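Local coordinates for CBS domain-containing protein CBSX1, chloroplastic (Arabidopsis thaliana, PDB 4GQV), which probably regulates the thioredoxin system of the chloroplast by means of a pair of CBS domains, at residues A[30-33]-A[34-38]; A[53-56]-A[57-60]; A[122-125]-A[126-130]. All coordinates share one frame; numbering follows the deposited sequence.

Interaction 1 (A[30-33]-A[34-38])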
ATOM      1  N   LEU A  30       1.805  14.320  -3.980  1.00 61.47           N
ATOM      2  CA  LEU A  30       2.379  13.935  -2.693  1.00 61.51           C
ATOM      3  C   LEU A  30       1.401  14.215  -1.558  1.00 61.37           C
ATOM      4  O   LEU A  30       1.242  13.404  -0.635  1.00 67.65           O
ATOM      5  CB  LEU A  30       3.705  14.659  -2.458  1.00 62.82           C
ATOM      6  CG  LEU A  30       4.895  14.050  -3.201  1.00 60.62           C
ATOM      7  CD1 LEU A  30       6.077  15.009  -3.244  1.00 60.63           C
ATOM      8  CD2 LEU A  30       5.301  12.739  -2.551  1.00 55.01           C
ATOM      9  N   GLU A  31       0.723  15.354  -1.650  1.00 52.41           N
ATOM     10  CA  GLU A  31      -0.306  15.696  -0.683  1.00 53.08           C
ATOM     11  C   GLU A  31      -1.410  14.642  -0.713  1.00 56.94           C
ATOM     12  O   GLU A  31      -1.715  14.017   0.316  1.00 54.88           O
ATOM     13  CB  GLU A  31      -0.869  17.090  -0.977  1.00 57.21           C
ATOM     14  CG  GLU A  31      -1.498  17.791   0.237  1.00 66.17           C
ATOM     15  CD  GLU A  31      -1.127  19.274   0.320  1.00 74.85           C
ATOM     16  OE1 GLU A  31      -0.116  19.664  -0.309  1.00 73.00           O
ATOM     17  OE2 GLU A  31      -1.835  20.046   1.011  1.00 73.78           O
ATOM     18  N   LEU A  32      -1.981  14.433  -1.903  1.00 46.75           N
ATOM     19  CA  LEU A  32      -3.058  13.461  -2.102  1.00 46.88           C
ATOM     20  C   LEU A  32      -2.715  12.090  -1.522  1.00 46.37           C
ATOM     21  O   LEU A  32      -3.549  11.467  -0.861  1.00 43.38           O
ATOM     22  CB  LEU A  32      -3.434  13.359  -3.584  1.00 44.21           C
ATOM     23  CG  LEU A  32      -4.274  14.526  -4.133  1.00 48.31           C
ATOM     24  CD1 LEU A  32      -4.426  14.471  -5.650  1.00 36.11           C
ATOM     25  CD2 LEU A  32      -5.650  14.582  -3.477  1.00 46.11           C
ATOM     26  N   LEU A  33      -1.479  11.646  -1.750  1.00 52.51           N
ATOM     27  CA  LEU A  33      -0.997  10.392  -1.189  1.00 50.06           C
ATOM     28  C   LEU A  33      -0.987  10.447   0.319  1.00 53.68           C
ATOM     29  O   LEU A  33      -1.400   9.490   0.974  1.00 58.70           O
ATOM     30  CB  LEU A  33       0.419  10.075  -1.665  1.00 55.11           C
ATOM     31  CG  LEU A  33       0.671   9.655  -3.109  1.00 57.53           C
ATOM     32  CD1 LEU A  33       2.151   9.416  -3.338  1.00 56.62           C
ATOM     33  CD2 LEU A  33      -0.133   8.410  -3.460  1.00 55.22           C
ATOM     34  N   VAL A  34      -0.505  11.554   0.882  1.00 50.63           N
ATOM     35  CA  VAL A  34      -0.421  11.637   2.345  1.00 55.54           C
ATOM     36  C   VAL A  34      -1.788  11.609   3.035  1.00 56.45           C
ATOM     37  O   VAL A  34      -1.996  10.844   3.978  1.00 58.74           O
ATOM     38  CB  VAL A  34       0.405  12.852   2.818  1.00 55.04           C
ATOM     39  CG1 VAL A  34       0.136  13.146   4.284  1.00 50.39           C
ATOM     40  CG2 VAL A  34       1.886  12.588   2.597  1.00 51.15           C
ATOM     41  N   GLU A  35      -2.713  12.437   2.560  1.00 65.34           N
ATOM     42  CA  GLU A  35      -4.075  12.429   3.083  1.00 67.39           C
ATOM     43  C   GLU A  35      -4.736  11.077   2.895  1.00 65.05           C
ATOM     44  O   GLU A  35      -5.341  10.544   3.826  1.00 69.01           O
ATOM     45  CB  GLU A  35      -4.948  13.456   2.363  1.00 68.24           C
ATOM     46  CG  GLU A  35      -4.303  14.782   2.085  1.00 67.43           C
ATOM     47  CD  GLU A  35      -5.013  15.517   0.978  1.00 74.36           C
ATOM     48  OE1 GLU A  35      -6.043  16.177   1.261  1.00 82.30           O
ATOM     49  OE2 GLU A  35      -4.547  15.423  -0.181  1.00 71.26           O
ATOM     50  N   ASN A  36      -4.627  10.532   1.685  1.00 48.47           N
ATOM     51  CA  ASN A  36      -5.455   9.388   1.297  1.00 55.01           C
ATOM     52  C   ASN A  36      -4.823   8.025   1.512  1.00 55.55           C
ATOM     53  O   ASN A  36      -5.387   7.004   1.108  1.00 55.90           O
ATOM     54  CB  ASN A  36      -5.945   9.527  -0.148  1.00 52.48           C
ATOM     55  CG  ASN A  36      -6.961  10.635  -0.308  1.00 51.94           C
ATOM     56  OD1 ASN A  36      -8.094  10.521   0.163  1.00 54.29           O
ATOM     57  ND2 ASN A  36      -6.561  11.720  -0.966  1.00 51.19           N
ATOM     58  N   ARG A  37      -3.657   8.032   2.154  1.00 67.95           N
ATOM     59  CA  ARG A  37      -2.903   6.820   2.471  1.00 71.42           C
ATOM     60  C   ARG A  37      -2.763   5.846   1.294  1.00 73.62           C
ATOM     61  O   ARG A  37      -2.888   4.632   1.458  1.00 74.69           O
ATOM     62  CB  ARG A  37      -3.496   6.112   3.692  1.00 68.37           C
ATOM     63  CG  ARG A  37      -2.443   5.445   4.560  1.00 74.01           C
ATOM     64  CD  ARG A  37      -3.045   4.405   5.489  1.00 73.79           C
ATOM     65  NE  ARG A  37      -2.010   3.627   6.165  1.00 83.25           N
ATOM     66  CZ  ARG A  37      -2.209   2.434   6.719  1.00 82.92           C
ATOM     67  NH1 ARG A  37      -3.407   1.872   6.672  1.00 83.29           N
ATOM     68  NH2 ARG A  37      -1.205   1.798   7.312  1.00 82.03           N
ATOM     69  N   ILE A  38      -2.504   6.385   0.108  1.00 65.89           N
ATOM     70  CA  ILE A  38      -2.252   5.560  -1.068  1.00 62.59           C
ATOM     71  C   ILE A  38      -0.786   5.621  -1.492  1.00 59.31           C
ATOM     72  O   ILE A  38      -0.036   6.490  -1.048  1.00 55.17           O
ATOM     73  CB  ILE A  38      -3.158   5.964  -2.243  1.00 60.58           C
ATOM     74  CG1 ILE A  38      -3.786   7.335  -1.990  1.00 63.62           C
ATOM     75  CG2 ILE A  38      -4.246   4.927  -2.436  1.00 65.87           C
ATOM     76  CD1 ILE A  38      -4.916   7.659  -2.934  1.00 62.15           C
TER
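Leu30 starts the last turns of helix 26-36: its carbonyl receives the backbone N of Val34, while its side chain turns away to pack on Leu59 and, across the dimer, on Val152 of the second subunit. One residue on, Glu31 O accepts from Glu35 N at 2.9 Å. Both glutamates suit this exposed flank. The extended Glu35 chain runs back along the preceding turn, so that Glu35 OE2 lies 3.9 Å from Glu31 CG, with the two carboxylate planes 72° apart. Leu32 receives that same oxygen beside its methyl group, Leu32 CD2 to Glu35 OE2 being 3.6 Å. Its carbonyl is gripped twice by Asn36, whose N lies 2.9 Å and ND2 3.0 Å from Leu32 O. With CG beside the backbone N (chi1 -70°), Asn36 swings its amide back up the helix, alongside the Leu32 side chain. Leu33 is buried against Phe41, Asp56 and Leu59. Its CD2 comes 4.1 Å from Ile38 CB, and Ile38 N makes only a weak bond, 3.4 Å, to Leu33 O. This is the C-terminal end of a helix in the first CBS domain: Arg37, with positive phi (47°), leaves the helix, and the chain turns towards strand 40-44. Short, polar Asn36 thus supplies a second donor where regular helical bonding runs out; the like charges of Glu31 and Glu35 probably favour their solvent-facing position.

Interaction 2 (A[53-56]-A[57-60])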
ATOM      1  N   LEU A  53      -0.335   5.807 -14.977  1.00 34.43           N
ATOM      2  CA  LEU A  53      -0.338   5.420 -13.581  1.00 34.67           C
ATOM      3  C   LEU A  53       0.858   6.090 -12.945  1.00 38.05           C
ATOM      4  O   LEU A  53       1.877   6.328 -13.615  1.00 35.68           O
ATOM      5  CB  LEU A  53      -0.194   3.909 -13.440  1.00 35.67           C
ATOM      6  CG  LEU A  53      -1.472   3.099 -13.649  1.00 33.92           C
ATOM      7  CD1 LEU A  53      -1.200   1.623 -13.445  1.00 35.15           C
ATOM      8  CD2 LEU A  53      -2.525   3.569 -12.673  1.00 32.60           C
ATOM      9  N   VAL A  54       0.747   6.404 -11.661  1.00 27.29           N
ATOM     10  CA  VAL A  54       1.852   7.074 -11.017  1.00 31.32           C
ATOM     11  C   VAL A  54       1.963   6.645  -9.574  1.00 32.09           C
ATOM     12  O   VAL A  54       0.961   6.401  -8.918  1.00 28.63           O
ATOM     13  CB  VAL A  54       1.768   8.613 -11.157  1.00 33.04           C
ATOM     14  CG1 VAL A  54       0.860   9.220 -10.099  1.00 25.74           C
ATOM     15  CG2 VAL A  54       3.162   9.209 -11.074  1.00 39.21           C
ATOM     16  N   SER A  55       3.199   6.499  -9.099  1.00 32.26           N
ATOM     17  CA  SER A  55       3.427   5.996  -7.741  1.00 41.75           C
ATOM     18  C   SER A  55       4.426   6.872  -6.965  1.00 37.37           C
ATOM     19  O   SER A  55       5.150   7.676  -7.556  1.00 30.33           O
ATOM     20  CB  SER A  55       3.934   4.554  -7.792  1.00 35.71           C
ATOM     21  OG  SER A  55       5.138   4.504  -8.537  1.00 37.61           O
ATOM     22  N   ASP A  56       4.470   6.681  -5.650  1.00 36.74           N
ATOM     23  CA  ASP A  56       5.417   7.392  -4.793  1.00 38.82           C
ATOM     24  C   ASP A  56       6.875   7.287  -5.282  1.00 38.86           C
ATOM     25  O   ASP A  56       7.591   8.279  -5.318  1.00 35.90           O
ATOM     26  CB  ASP A  56       5.280   6.935  -3.345  1.00 33.83           C
ATOM     27  CG  ASP A  56       5.580   5.449  -3.157  1.00 44.30           C
ATOM     28  OD1 ASP A  56       5.990   4.759  -4.127  1.00 36.66           O
ATOM     29  OD2 ASP A  56       5.424   4.974  -2.008  1.00 46.11           O
ATOM     30  N   TYR A  57       7.283   6.093  -5.701  1.00 57.07           N
ATOM     31  CA  TYR A  57       8.602   5.876  -6.305  1.00 60.72           C
ATOM     32  C   TYR A  57       8.850   6.798  -7.500  1.00 61.62           C
ATOM     33  O   TYR A  57       9.961   7.304  -7.690  1.00 64.25           O
ATOM     34  CB  TYR A  57       8.760   4.404  -6.715  1.00 61.82           C
ATOM     35  CG  TYR A  57      10.014   4.078  -7.511  1.00 70.88           C
ATOM     36  CD1 TYR A  57      11.180   3.660  -6.873  1.00 75.65           C
ATOM     37  CD2 TYR A  57      10.024   4.158  -8.903  1.00 74.23           C
ATOM     38  CE1 TYR A  57      12.329   3.349  -7.603  1.00 80.14           C
ATOM     39  CE2 TYR A  57      11.171   3.856  -9.640  1.00 74.49           C
ATOM     40  CZ  TYR A  57      12.315   3.450  -8.986  1.00 80.56           C
ATOM     41  OH  TYR A  57      13.449   3.146  -9.712  1.00 85.14           O
ATOM     42  N   ASP A  58       7.812   7.010  -8.307  1.00 54.95           N
ATOM     43  CA  ASP A  58       7.912   7.897  -9.457  1.00 54.46           C
ATOM     44  C   ASP A  58       7.961   9.347  -9.015  1.00 54.47           C
ATOM     45  O   ASP A  58       8.760  10.130  -9.517  1.00 59.73           O
ATOM     46  CB  ASP A  58       6.723   7.695 -10.389  1.00 57.04           C
ATOM     47  CG  ASP A  58       6.665   6.304 -10.950  1.00 55.74           C
ATOM     48  OD1 ASP A  58       7.437   6.027 -11.884  1.00 53.43           O
ATOM     49  OD2 ASP A  58       5.854   5.495 -10.449  1.00 58.53           O
ATOM     50  N   LEU A  59       7.108   9.683  -8.053  1.00 46.44           N
ATOM     51  CA  LEU A  59       7.027  11.037  -7.524  1.00 51.53           C
ATOM     52  C   LEU A  59       8.350  11.502  -6.922  1.00 50.30           C
ATOM     53  O   LEU A  59       8.801  12.614  -7.195  1.00 51.30           O
ATOM     54  CB  LEU A  59       5.913  11.137  -6.478  1.00 47.89           C
ATOM     55  CG  LEU A  59       4.554  11.625  -6.981  1.00 44.09           C
ATOM     56  CD1 LEU A  59       4.429  11.420  -8.483  1.00 47.03           C
ATOM     57  CD2 LEU A  59       3.424  10.920  -6.245  1.00 44.46           C
ATOM     58  N   LEU A  60       8.969  10.658  -6.100  1.00 49.44           N
ATOM     59  CA  LEU A  60      10.183  11.045  -5.456  1.00 49.79           C
ATOM     60  C   LEU A  60      11.447  10.728  -6.242  1.00 55.85           C
ATOM     61  O   LEU A  60      12.491  10.546  -5.662  1.00 56.44           O
ATOM     62  CB  LEU A  60      10.216  10.421  -4.088  1.00 49.71           C
ATOM     63  CG  LEU A  60       9.023  10.762  -3.228  1.00 47.01           C
ATOM     64  CD1 LEU A  60       8.614   9.551  -2.442  1.00 41.09           C
ATOM     65  CD2 LEU A  60       9.378  11.878  -2.277  1.00 44.66           C
TER
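Two backbone bonds open the helix directly behind the strand: Leu59 N reaches Ser55 O at 2.8 Å (161°), and Leu60 N reaches Asp56 O at 2.9 Å (166°). Asp58 N adds a weak bond to Ser55 O.

Side-chain polar contacts gather at the N-cap, Ser55. Asp58, with CG beside its own backbone N (chi1 -62°), bends back so that OD2 comes 3.1 Å from Ser55 N, a weak bond whose details are doubtful because this oxygen is modelled too near the serine hydroxyl. If real, it would be one half of a capping box, the Asp58 side chain accepting from the N-H of the N-cap residue. Asp56 points its carboxylate elsewhere, where OD2 forms a salt bridge with Arg131 of the second subunit.

The apolar part lies on the buried side. Val54 CG2, set anti to its backbone N, meets Leu59 CD1 at 3.6 Å, the two side chains crossing at about a right angle. Branched Val54 suits the strand and also packs on Phe41 and Val43, whereas the longer Leu59 reaches on to Ala29 and Leu33 of helix 26-36.

Ser55 and Asp58 fit the Ser/Thr-x-x-Asp motif at the end of the strand of a CBS domain, which in nucleotide-binding relatives meets the ribose and phosphate; a similar role here is possible but not established. Acidic groups at a helix N-terminus probably gain from its dipole, and the pairing of Asp56 with Arg131 joins this turn to the second subunit.

Interaction 3 (A[122-125]-A[126-130])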
ATOM      1  N   ALA A 122      -7.883 -11.890 -11.081  1.00 29.82           N
ATOM      2  CA  ALA A 122      -7.347 -12.511  -9.891  1.00 28.53           C
ATOM      3  C   ALA A 122      -6.046 -13.197 -10.203  1.00 30.35           C
ATOM      4  O   ALA A 122      -5.093 -13.033  -9.466  1.00 32.33           O
ATOM      5  CB  ALA A 122      -8.343 -13.477  -9.311  1.00 37.64           C
ATOM      6  N   LYS A 123      -5.990 -13.924 -11.312  1.00 37.47           N
ATOM      7  CA  LYS A 123      -4.733 -14.526 -11.762  1.00 38.41           C
ATOM      8  C   LYS A 123      -3.633 -13.470 -11.874  1.00 41.14           C
ATOM      9  O   LYS A 123      -2.554 -13.634 -11.300  1.00 37.26           O
ATOM     10  CB  LYS A 123      -4.897 -15.245 -13.106  1.00 39.64           C
ATOM     11  CG  LYS A 123      -5.699 -16.524 -13.040  1.00 45.26           C
ATOM     12  CD  LYS A 123      -6.683 -16.597 -14.183  1.00 42.47           C
ATOM     13  CE  LYS A 123      -7.460 -17.889 -14.186  1.00 44.07           C
ATOM     14  NZ  LYS A 123      -8.582 -17.818 -15.191  1.00 48.47           N
ATOM     15  N   ILE A 124      -3.901 -12.380 -12.595  1.00 32.09           N
ATOM     16  CA  ILE A 124      -2.856 -11.367 -12.735  1.00 37.34           C
ATOM     17  C   ILE A 124      -2.411 -10.845 -11.376  1.00 37.74           C
ATOM     18  O   ILE A 124      -1.232 -10.888 -11.032  1.00 41.54           O
ATOM     19  CB  ILE A 124      -3.297 -10.174 -13.589  1.00 35.78           C
ATOM     20  CG1 ILE A 124      -3.661 -10.639 -15.000  1.00 34.64           C
ATOM     21  CG2 ILE A 124      -2.185  -9.148 -13.628  1.00 36.51           C
ATOM     22  CD1 ILE A 124      -2.562 -11.419 -15.651  1.00 35.70           C
ATOM     23  N   LEU A 125      -3.369 -10.358 -10.603  1.00 52.39           N
ATOM     24  CA  LEU A 125      -3.074  -9.836  -9.287  1.00 56.80           C
ATOM     25  C   LEU A 125      -2.250 -10.816  -8.459  1.00 60.18           C
ATOM     26  O   LEU A 125      -1.313 -10.421  -7.771  1.00 65.83           O
ATOM     27  CB  LEU A 125      -4.362  -9.480  -8.547  1.00 54.04           C
ATOM     28  CG  LEU A 125      -4.943  -8.075  -8.749  1.00 58.30           C
ATOM     29  CD1 LEU A 125      -3.870  -7.071  -9.215  1.00 56.60           C
ATOM     30  CD2 LEU A 125      -6.141  -8.078  -9.686  1.00 51.39           C
ATOM     31  N   LEU A 126      -2.576 -12.097  -8.556  1.00 57.35           N
ATOM     32  CA  LEU A 126      -1.985 -13.088  -7.667  1.00 62.51           C
ATOM     33  C   LEU A 126      -0.705 -13.734  -8.195  1.00 59.91           C
ATOM     34  O   LEU A 126      -0.087 -14.515  -7.496  1.00 69.81           O
ATOM     35  CB  LEU A 126      -3.019 -14.160  -7.295  1.00 61.59           C
ATOM     36  CG  LEU A 126      -4.280 -13.678  -6.565  1.00 60.40           C
ATOM     37  CD1 LEU A 126      -5.377 -14.739  -6.612  1.00 54.97           C
ATOM     38  CD2 LEU A 126      -3.967 -13.270  -5.132  1.00 60.86           C
ATOM     39  N   GLU A 127      -0.306 -13.412  -9.418  1.00 60.00           N
ATOM     40  CA  GLU A 127       0.885 -14.022 -10.005  1.00 60.22           C
ATOM     41  C   GLU A 127       1.922 -12.993 -10.460  1.00 62.04           C
ATOM     42  O   GLU A 127       2.873 -13.331 -11.161  1.00 66.15           O
ATOM     43  CB  GLU A 127       0.497 -14.881 -11.211  1.00 62.42           C
ATOM     44  CG  GLU A 127      -0.037 -16.264 -10.902  1.00 67.40           C
ATOM     45  CD  GLU A 127      -0.446 -16.997 -12.174  1.00 72.03           C
ATOM     46  OE1 GLU A 127      -0.618 -18.242 -12.139  1.00 70.54           O
ATOM     47  OE2 GLU A 127      -0.593 -16.307 -13.210  1.00 67.90           O
ATOM     48  N   THR A 128       1.730 -11.737 -10.078  1.00 52.73           N
ATOM     49  CA  THR A 128       2.574 -10.651 -10.561  1.00 51.42           C
ATOM     50  C   THR A 128       2.790  -9.575  -9.508  1.00 51.63           C
ATOM     51  O   THR A 128       2.103  -9.522  -8.488  1.00 52.55           O
ATOM     52  CB  THR A 128       1.940  -9.934 -11.775  1.00 49.14           C
ATOM     53  OG1 THR A 128       0.742  -9.262 -11.360  1.00 51.85           O
ATOM     54  CG2 THR A 128       1.623 -10.905 -12.919  1.00 46.26           C
ATOM     55  N   LYS A 129       3.737  -8.690  -9.794  1.00 64.57           N
ATOM     56  CA  LYS A 129       4.055  -7.562  -8.927  1.00 59.99           C
ATOM     57  C   LYS A 129       2.878  -6.597  -8.764  1.00 57.44           C
ATOM     58  O   LYS A 129       2.873  -5.745  -7.866  1.00 60.65           O
ATOM     59  CB  LYS A 129       5.271  -6.815  -9.490  1.00 68.92           C
ATOM     60  CG  LYS A 129       6.555  -7.647  -9.542  1.00 73.16           C
ATOM     61  CD  LYS A 129       7.076  -7.848 -10.971  1.00 76.46           C
ATOM     62  CE  LYS A 129       8.273  -8.809 -10.982  1.00 72.91           C
ATOM     63  NZ  LYS A 129       8.760  -9.135 -12.350  1.00 64.57           N
ATOM     64  N   TYR A 130       1.886  -6.735  -9.635  1.00 53.77           N
ATOM     65  CA  TYR A 130       0.738  -5.827  -9.666  1.00 58.11           C
ATOM     66  C   TYR A 130      -0.252  -6.044  -8.506  1.00 52.69           C
ATOM     67  O   TYR A 130      -0.736  -7.157  -8.261  1.00 46.67           O
ATOM     68  CB  TYR A 130       0.018  -5.922 -11.023  1.00 57.30           C
ATOM     69  CG  TYR A 130       0.930  -5.729 -12.225  1.00 56.65           C
ATOM     70  CD1 TYR A 130       1.374  -4.467 -12.595  1.00 58.52           C
ATOM     71  CD2 TYR A 130       1.337  -6.816 -12.990  1.00 60.74           C
ATOM     72  CE1 TYR A 130       2.207  -4.291 -13.694  1.00 57.51           C
ATOM     73  CE2 TYR A 130       2.168  -6.664 -14.086  1.00 62.51           C
ATOM     74  CZ  TYR A 130       2.603  -5.397 -14.434  1.00 60.69           C
ATOM     75  OH  TYR A 130       3.425  -5.259 -15.528  1.00 60.04           O
TER
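The ring of Tyr130 meets Ile124 obliquely: the methyl CG2 of Ile124, anti to its backbone N, stands 4.3 Å from Tyr130 CD2. The peptide carbonyl of Ile124 is the other flat group, and it is used from both faces. Glu127 N approaches Ile124 O from one at 3.1 Å, 63° out of the carbonyl plane, and Thr128 OG1 comes from the opposite face at 2.6 Å, giving its proton to the same oxygen. Both donors stand well out of the plane. Threonine suits this place because its hydroxyl, at chi1 66°, can serve two neighbours: besides donating to Ile124 O it accepts from Tyr130 N at 3.3 Å, an ST turn. The turn leads the chain out of helix 118-127, in the second CBS domain of the pair, towards strand 134-136. On the inner side, Leu125 and Ala122 both pack on Val151 of helix 148-156, and Leu125 O accepts a hydrogen bond from Arg148 NH2. Leu126 lies against the Ala122 carbonyl, its CG 3.1 Å from Ala122 O and its CD1 4.2 Å from Ala122 CB, while Leu126 N bonds to Ala122 O at 2.8 Å. Leu126 goes on to touch Leu62 of the second subunit.

Interactions 1 and 3 both lie at the C-terminal end of a helix, one in each CBS domain, with centres about 24 Å apart and no touch. An asparagine amide adds a donor to a carbonyl in the first, a threonine hydroxyl in the third. Interaction 2 is a helix start, where acidic side chains instead offer acceptors to backbone N-H groups, though the Asp58 bond is weak. It packs on interaction 1, Leu33 CD1 lying 3.5 Å from Leu59 CD2. Buried are Leu30 and Leu33 in interaction 1, Val54, Asp56 and Leu59 in interaction 2, Ala122 and Leu125 in interaction 3; Glu31, Glu35, Tyr57, Lys123 and Glu127 are exposed. All three reach the second subunit, interaction 2 by pairing Asp56 with its Arg131.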